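Local coordinates for periplasmic sugar-binding protein (Chloroflexus aurantiacus, PDB 4RXU), which binds beta-D-glucopyranose in its pocket and probably serves as the solute-binding component of an ABC-type sugar transporter, at residues Q144-H149 / K245-A250; F273-D278 / Q292-F297. All blocks are in the same frame, centred on the assembly; numbering follows the deposited sequence.

Contact 1: residues Q144-H149 / K245-A250; sequences QYLVDH and KVYILA
Leu-146 and Tyr-247 are the residues whose CA atoms come nearest, 6.2 Å apart. Here helix 144-148 lies over strand 246-249 and runs antiparallel to it, at 172°, with the axes 8.9 Å apart. Leu-146 reaches down to the strand with CG beside the backbone N (chi1 -65°), and its two methyls straddle the carbonyl of Ile-248, CD1 and CD2 each 3.7 Å from Ile-248 O. CD1 also touches CB of Leu-249, while CD2 packs against CD2 of Tyr-247. Further along, the phenol of Tyr-247 reaches the residue that follows the helix: OH donates to His-149 O at 2.6 Å, and that oxygen sits at the edge of the ring, near its plane. The imidazole of His-149 is fixed by its own helix. ND1 donates in the ring plane to Tyr-145 O (2.9 Å) and lies over the centre of the Tyr-145 ring, 3.5 Å above its plane. From the neighbouring strand, Phe-273 lays its ring almost parallel to that of Tyr-247 and also meets the His-149 ring, while Phe-189 meets Tyr-247 edge-to-face. A phenylalanine in place of Tyr-247 would probably leave His-149 O without its hydroxyl donor and the chain after the helix less firmly tied to the strand. The contact thus joins the buried packing of Leu-146 on the strand backbone to one short polar tie, which pins the chain leaving the helix to the strand.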
loop_
_atom_site.group_PDB
_atom_site.type_symbol
_atom_site.label_atom_id
_atom_site.label_comp_id
_atom_site.label_asym_id
_atom_site.label_seq_id
_atom_site.Cartn_x
_atom_site.Cartn_y
_atom_site.Cartn_z
ATOM N N GLN A 144 10.414 -7.360 -9.046
ATOM C CA GLN A 144 11.566 -8.251 -9.043
ATOM C C GLN A 144 11.114 -9.720 -9.030
ATOM O O GLN A 144 11.695 -10.548 -9.714
ATOM C CB GLN A 144 12.511 -7.929 -7.880
ATOM C CG GLN A 144 13.854 -8.621 -8.007
ATOM C CD GLN A 144 14.632 -8.102 -9.196
ATOM O OE1 GLN A 144 14.893 -6.905 -9.295
ATOM N NE2 GLN A 144 14.979 -8.992 -10.114
ATOM N N TYR A 145 10.042 -10.015 -8.301
ATOM C CA TYR A 145 9.476 -11.361 -8.287
ATOM C C TYR A 145 9.071 -11.780 -9.708
ATOM O O TYR A 145 9.396 -12.876 -10.163
ATOM C CB TYR A 145 8.278 -11.480 -7.322
ATOM C CG TYR A 145 7.733 -12.880 -7.335
ATOM C CD1 TYR A 145 6.794 -13.259 -8.295
ATOM C CD2 TYR A 145 8.188 -13.834 -6.438
ATOM C CE1 TYR A 145 6.312 -14.555 -8.361
ATOM C CE2 TYR A 145 7.711 -15.136 -6.483
ATOM C CZ TYR A 145 6.779 -15.483 -7.439
ATOM O OH TYR A 145 6.316 -16.763 -7.498
ATOM N N LEU A 146 8.425 -10.878 -10.435
ATOM C CA LEU A 146 7.990 -11.170 -11.787
ATOM C C LEU A 146 9.198 -11.416 -12.682
ATOM O O LEU A 146 9.254 -12.402 -13.435
ATOM C CB LEU A 146 7.127 -10.054 -12.343
ATOM C CG LEU A 146 5.795 -9.873 -11.601
ATOM C CD1 LEU A 146 5.063 -8.665 -12.154
ATOM C CD2 LEU A 146 4.842 -11.070 -11.645
ATOM N N VAL A 147 10.162 -10.506 -12.594
ATOM C CA VAL A 147 11.392 -10.619 -13.384
ATOM C C VAL A 147 12.105 -11.954 -13.111
ATOM O O VAL A 147 12.542 -12.654 -14.047
ATOM C CB VAL A 147 12.349 -9.440 -13.096
ATOM C CG1 VAL A 147 13.667 -9.640 -13.810
ATOM C CG2 VAL A 147 11.743 -8.116 -13.566
ATOM N N ASP A 148 12.178 -12.330 -11.836
ATOM C CA ASP A 148 12.923 -13.513 -11.435
ATOM C C ASP A 148 12.282 -14.789 -11.938
ATOM O O ASP A 148 12.946 -15.834 -12.013
ATOM C CB ASP A 148 13.067 -13.579 -9.908
ATOM C CG ASP A 148 14.057 -12.543 -9.344
ATOM O OD1 ASP A 148 14.787 -11.879 -10.109
ATOM O OD2 ASP A 148 14.092 -12.384 -8.107
ATOM N N HIS A 149 11.000 -14.709 -12.276
ATOM C CA HIS A 149 10.259 -15.850 -12.822
ATOM C C HIS A 149 9.966 -15.800 -14.314
ATOM O O HIS A 149 9.178 -16.595 -14.804
ATOM C CB HIS A 149 8.978 -16.047 -12.045
ATOM C CG HIS A 149 9.241 -16.528 -10.671
ATOM N ND1 HIS A 149 9.590 -15.683 -9.639
ATOM C CD2 HIS A 149 9.321 -17.781 -10.180
ATOM C CE1 HIS A 149 9.848 -16.400 -8.561
ATOM N NE2 HIS A 149 9.672 -17.671 -8.857
ATOM N N LYS A 245 1.555 -17.946 -20.700
ATOM C CA LYS A 245 2.220 -17.757 -19.419
ATOM C C LYS A 245 2.450 -16.283 -19.174
ATOM O O LYS A 245 3.268 -15.659 -19.859
ATOM C CB LYS A 245 3.549 -18.468 -19.441
ATOM C CG LYS A 245 4.273 -18.445 -18.120
ATOM C CD LYS A 245 5.155 -19.657 -18.061
ATOM C CE LYS A 245 6.553 -19.227 -17.766
ATOM N NZ LYS A 245 7.438 -20.391 -18.007
ATOM N N VAL A 246 1.785 -15.733 -18.161
ATOM C CA VAL A 246 1.659 -14.294 -18.047
ATOM C C VAL A 246 2.100 -13.813 -16.686
ATOM O O VAL A 246 2.160 -14.566 -15.729
ATOM C CB VAL A 246 0.226 -13.804 -18.355
ATOM C CG1 VAL A 246 -0.268 -14.368 -19.682
ATOM C CG2 VAL A 246 -0.743 -14.144 -17.231
ATOM N N TYR A 247 2.403 -12.523 -16.641
ATOM C CA TYR A 247 3.012 -11.854 -15.495
ATOM C C TYR A 247 2.125 -10.668 -15.126
ATOM O O TYR A 247 1.798 -9.848 -15.987
ATOM C CB TYR A 247 4.443 -11.443 -15.880
ATOM C CG TYR A 247 5.244 -12.673 -16.096
ATOM C CD1 TYR A 247 5.225 -13.339 -17.329
ATOM C CD2 TYR A 247 5.967 -13.231 -15.061
ATOM C CE1 TYR A 247 5.914 -14.527 -17.505
ATOM C CE2 TYR A 247 6.675 -14.420 -15.237
ATOM C CZ TYR A 247 6.640 -15.052 -16.462
ATOM O OH TYR A 247 7.326 -16.226 -16.637
ATOM N N ILE A 248 1.717 -10.600 -13.860
ATOM C CA ILE A 248 0.718 -9.648 -13.411
ATOM C C ILE A 248 1.244 -8.862 -12.209
ATOM O O ILE A 248 1.545 -9.426 -11.155
ATOM C CB ILE A 248 -0.578 -10.339 -12.982
ATOM C CG1 ILE A 248 -1.136 -11.224 -14.109
ATOM C CG2 ILE A 248 -1.608 -9.303 -12.502
ATOM C CD1 ILE A 248 -2.175 -12.226 -13.661
ATOM N N LEU A 249 1.382 -7.552 -12.405
ATOM C CA LEU A 249 1.761 -6.620 -11.327
ATOM C C LEU A 249 0.471 -6.184 -10.651
ATOM O O LEU A 249 -0.146 -5.214 -11.077
ATOM C CB LEU A 249 2.508 -5.403 -11.874
ATOM C CG LEU A 249 2.952 -4.440 -10.754
ATOM C CD1 LEU A 249 4.128 -4.997 -9.958
ATOM C CD2 LEU A 249 3.293 -3.098 -11.361
ATOM N N ALA A 250 0.027 -6.933 -9.649
ATOM C CA ALA A 250 -1.179 -6.543 -8.884
ATOM C C ALA A 250 -0.682 -5.777 -7.664
ATOM O O ALA A 250 0.275 -6.202 -7.004
ATOM C CB ALA A 250 -1.990 -7.768 -8.469
#

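Contact 2: residues F273-D278 / Q292-F297. With BGC (beta-D-glucopyranose), chain C.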
loop_
_atom_site.group_PDB
_atom_site.type_symbol
_atom_site.label_atom_id
_atom_site.label_comp_id
_atom_site.label_asym_id
_atom_site.label_seq_id
_atom_site.Cartn_x
_atom_site.Cartn_y
_atom_site.Cartn_z
ATOM N N PHE A 273 1.743 -15.541 -12.964
ATOM C CA PHE A 273 2.482 -15.081 -11.802
ATOM C C PHE A 273 1.870 -13.759 -11.377
ATOM O O PHE A 273 1.690 -12.870 -12.205
ATOM C CB PHE A 273 3.957 -14.919 -12.163
ATOM C CG PHE A 273 4.620 -16.208 -12.530
ATOM C CD1 PHE A 273 4.601 -16.675 -13.841
ATOM C CD2 PHE A 273 5.246 -16.961 -11.560
ATOM C CE1 PHE A 273 5.209 -17.873 -14.167
ATOM C CE2 PHE A 273 5.852 -18.157 -11.882
ATOM C CZ PHE A 273 5.829 -18.612 -13.185
ATOM N N VAL A 274 1.483 -13.631 -10.114
ATOM C CA VAL A 274 0.799 -12.425 -9.652
ATOM C C VAL A 274 1.327 -11.998 -8.287
ATOM O O VAL A 274 1.568 -12.816 -7.383
ATOM C CB VAL A 274 -0.742 -12.579 -9.579
ATOM C CG1 VAL A 274 -1.170 -13.630 -8.556
ATOM C CG2 VAL A 274 -1.392 -11.228 -9.320
ATOM N N THR A 275 1.472 -10.685 -8.151
ATOM C CA THR A 275 2.037 -10.049 -6.976
ATOM C C THR A 275 0.940 -9.564 -6.045
ATOM O O THR A 275 -0.231 -9.710 -6.338
ATOM C CB THR A 275 2.948 -8.873 -7.384
ATOM O OG1 THR A 275 2.176 -7.866 -8.034
ATOM C CG2 THR A 275 4.039 -9.342 -8.281
ATOM N N GLY A 276 1.345 -9.014 -4.903
ATOM C CA GLY A 276 0.411 -8.409 -3.948
ATOM C C GLY A 276 1.147 -7.772 -2.787
ATOM O O GLY A 276 2.361 -7.663 -2.794
ATOM N N GLN A 277 0.390 -7.292 -1.811
ATOM C CA GLN A 277 0.959 -6.828 -0.557
ATOM C C GLN A 277 -0.119 -6.750 0.511
ATOM O O GLN A 277 -1.293 -6.639 0.185
ATOM C CB GLN A 277 1.615 -5.447 -0.682
ATOM C CG GLN A 277 0.637 -4.302 -0.856
ATOM C CD GLN A 277 1.347 -2.971 -0.921
ATOM O OE1 GLN A 277 1.995 -2.547 0.039
ATOM N NE2 GLN A 277 1.243 -2.309 -2.060
ATOM N N ASP A 278 0.358 -6.819 1.756
ATOM C CA ASP A 278 -0.391 -6.627 3.020
ATOM C C ASP A 278 -0.553 -7.945 3.794
ATOM O O ASP A 278 -0.932 -7.928 4.963
ATOM C CB ASP A 278 -1.786 -6.026 2.822
ATOM C CG ASP A 278 -1.773 -4.586 2.287
ATOM O OD1 ASP A 278 -0.723 -3.904 2.289
ATOM O OD2 ASP A 278 -2.873 -4.133 1.902
ATOM N N GLN A 292 -2.038 -17.329 -5.741
ATOM C CA GLN A 292 -1.359 -16.044 -5.767
ATOM C C GLN A 292 0.100 -16.365 -5.521
ATOM O O GLN A 292 0.412 -17.242 -4.744
ATOM C CB GLN A 292 -1.916 -15.134 -4.676
ATOM C CG GLN A 292 -1.164 -13.814 -4.483
ATOM C CD GLN A 292 -1.840 -12.864 -3.491
ATOM O OE1 GLN A 292 -3.069 -12.895 -3.286
ATOM N NE2 GLN A 292 -1.045 -11.948 -2.935
ATOM N N SER A 293 1.001 -15.679 -6.192
ATOM C CA SER A 293 2.414 -16.077 -6.175
ATOM C C SER A 293 3.175 -15.570 -4.962
ATOM O O SER A 293 4.021 -16.251 -4.394
ATOM C CB SER A 293 3.129 -15.593 -7.456
ATOM O OG SER A 293 2.401 -15.952 -8.598
ATOM N N MET A 294 2.886 -14.339 -4.580
ATOM C CA MET A 294 3.595 -13.699 -3.493
ATOM C C MET A 294 2.803 -12.567 -2.925
ATOM O O MET A 294 1.898 -12.049 -3.557
ATOM C CB MET A 294 4.951 -13.145 -3.943
ATOM C CG MET A 294 4.866 -11.992 -4.944
ATOM S SD MET A 294 4.737 -10.275 -4.233
ATOM C CE MET A 294 6.491 -9.845 -4.239
ATOM N N THR A 295 3.185 -12.183 -1.712
ATOM C CA THR A 295 2.725 -10.940 -1.131
ATOM C C THR A 295 3.914 -10.257 -0.446
ATOM O O THR A 295 4.802 -10.903 0.101
ATOM C CB THR A 295 1.548 -11.131 -0.128
ATOM O OG1 THR A 295 0.960 -9.863 0.208
ATOM C CG2 THR A 295 2.010 -11.837 1.147
ATOM N N VAL A 296 3.909 -8.935 -0.467
ATOM C CA VAL A 296 4.860 -8.150 0.297
ATOM C C VAL A 296 4.289 -7.940 1.704
ATOM O O VAL A 296 3.233 -7.331 1.884
ATOM C CB VAL A 296 5.265 -6.824 -0.371
ATOM C CG1 VAL A 296 6.229 -6.084 0.536
ATOM C CG2 VAL A 296 5.917 -7.090 -1.729
ATOM N N PHE A 297 4.990 -8.491 2.695
ATOM C CA PHE A 297 4.570 -8.419 4.092
ATOM C C PHE A 297 5.074 -7.117 4.677
ATOM O O PHE A 297 6.263 -6.845 4.642
ATOM C CB PHE A 297 5.163 -9.598 4.872
ATOM C CG PHE A 297 5.019 -9.503 6.374
ATOM C CD1 PHE A 297 3.783 -9.231 6.955
ATOM C CD2 PHE A 297 6.115 -9.687 7.208
ATOM C CE1 PHE A 297 3.655 -9.152 8.328
ATOM C CE2 PHE A 297 5.980 -9.611 8.591
ATOM C CZ PHE A 297 4.752 -9.330 9.140
HETATM C C2 BGC C . -1.414 0.889 1.807
HETATM C C3 BGC C . -1.564 -0.551 1.361
HETATM C C4 BGC C . -3.031 -0.838 1.077
HETATM C C5 BGC C . -3.622 0.197 0.119
HETATM C C6 BGC C . -5.116 0.060 -0.072
HETATM C C1 BGC C . -1.945 1.703 0.638
HETATM O O1 BGC C . -1.675 3.068 0.764
HETATM O O2 BGC C . -0.034 1.165 2.070
HETATM O O3 BGC C . -1.068 -1.389 2.401
HETATM O O4 BGC C . -3.124 -2.111 0.409
HETATM O O5 BGC C . -3.359 1.507 0.582
HETATM O O6 BGC C . -5.807 -0.021 1.177
#
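The side-chain amide of Gln-292 lies against Gly-276, with NE2 4.0 Å from Gly-276 CA; a CB on this glycine would collide with that nitrogen. NE2 donates in the plane of its amide to Met-294 O, 3.0 Å away and nearly straight at 177°, coming from above the carbonyl plane. Asp-253 is a further partner of NE2, and Ser-283 binds OE1, so both ends of the amide are held. The CB of Asp-278 points away from segment 292-297, and its carboxylate takes the sugar with both oxygens: BGC O3 donates to Asp-278 OD1 at 2.5 Å. BGC O4 donates to Asp-278 OD2 at the same 2.5 Å. Backbone bonds join the two chains along their length. Ser-293 turns OG to the side of its own backbone N (chi1 -50°), where it accepts the N-H of Val-274 at 2.9 Å; Ser-293 N returns a bond to Val-274 O of 3.2 Å. Further on, Val-296 is paired with Gln-277 in a single parallel bridge, with Val-296 N 3.1 Å from Gly-276 O and Asp-278 N 2.9 Å from Val-296 O, the latter bond almost linear at 175°. The CB atoms of Gln-277 and Val-296 pack together beside the bridge. Thr-295 OG1 packs against CA of Gln-277 and is bonded to Asp-253 and to Ala-279 N. Asp-278 lies on the loop after strand 269-274 in the glucose pocket, where Asn-252 and Lys-298, the latter bonded to Gln-277 OE1, also bind the sugar; ligand-binding residues on loops after the strands characterise the periplasmic binding protein cleft.

In the fold
Contact 1 closes before contact 2 opens along the chain, and their centres lie 10 Å apart. Strands 246-249 and 269-274 are neighbours in the four-stranded parallel sheet, so each contact uses one of the pair; Ile-248 N lies 2.8 Å from Phe-273 O across it, a probable hydrogen bond. Beyond the strands, Ala-250 O and Thr-275 OG1 continue the join. Helix 135-148 also spans both, since Tyr-145 packs on Ser-293. Segment 292-297 runs into strand 295-298, which pairs antiparallel with strand 332-343 of the mixed sheet. Contact 1 is buried within the four-stranded lobe, the side chain of Leu-249 about 13 Å from the glucose, whereas contact 2 ties that sheet to the mixed sheet and supplies Asp-278 to the sugar.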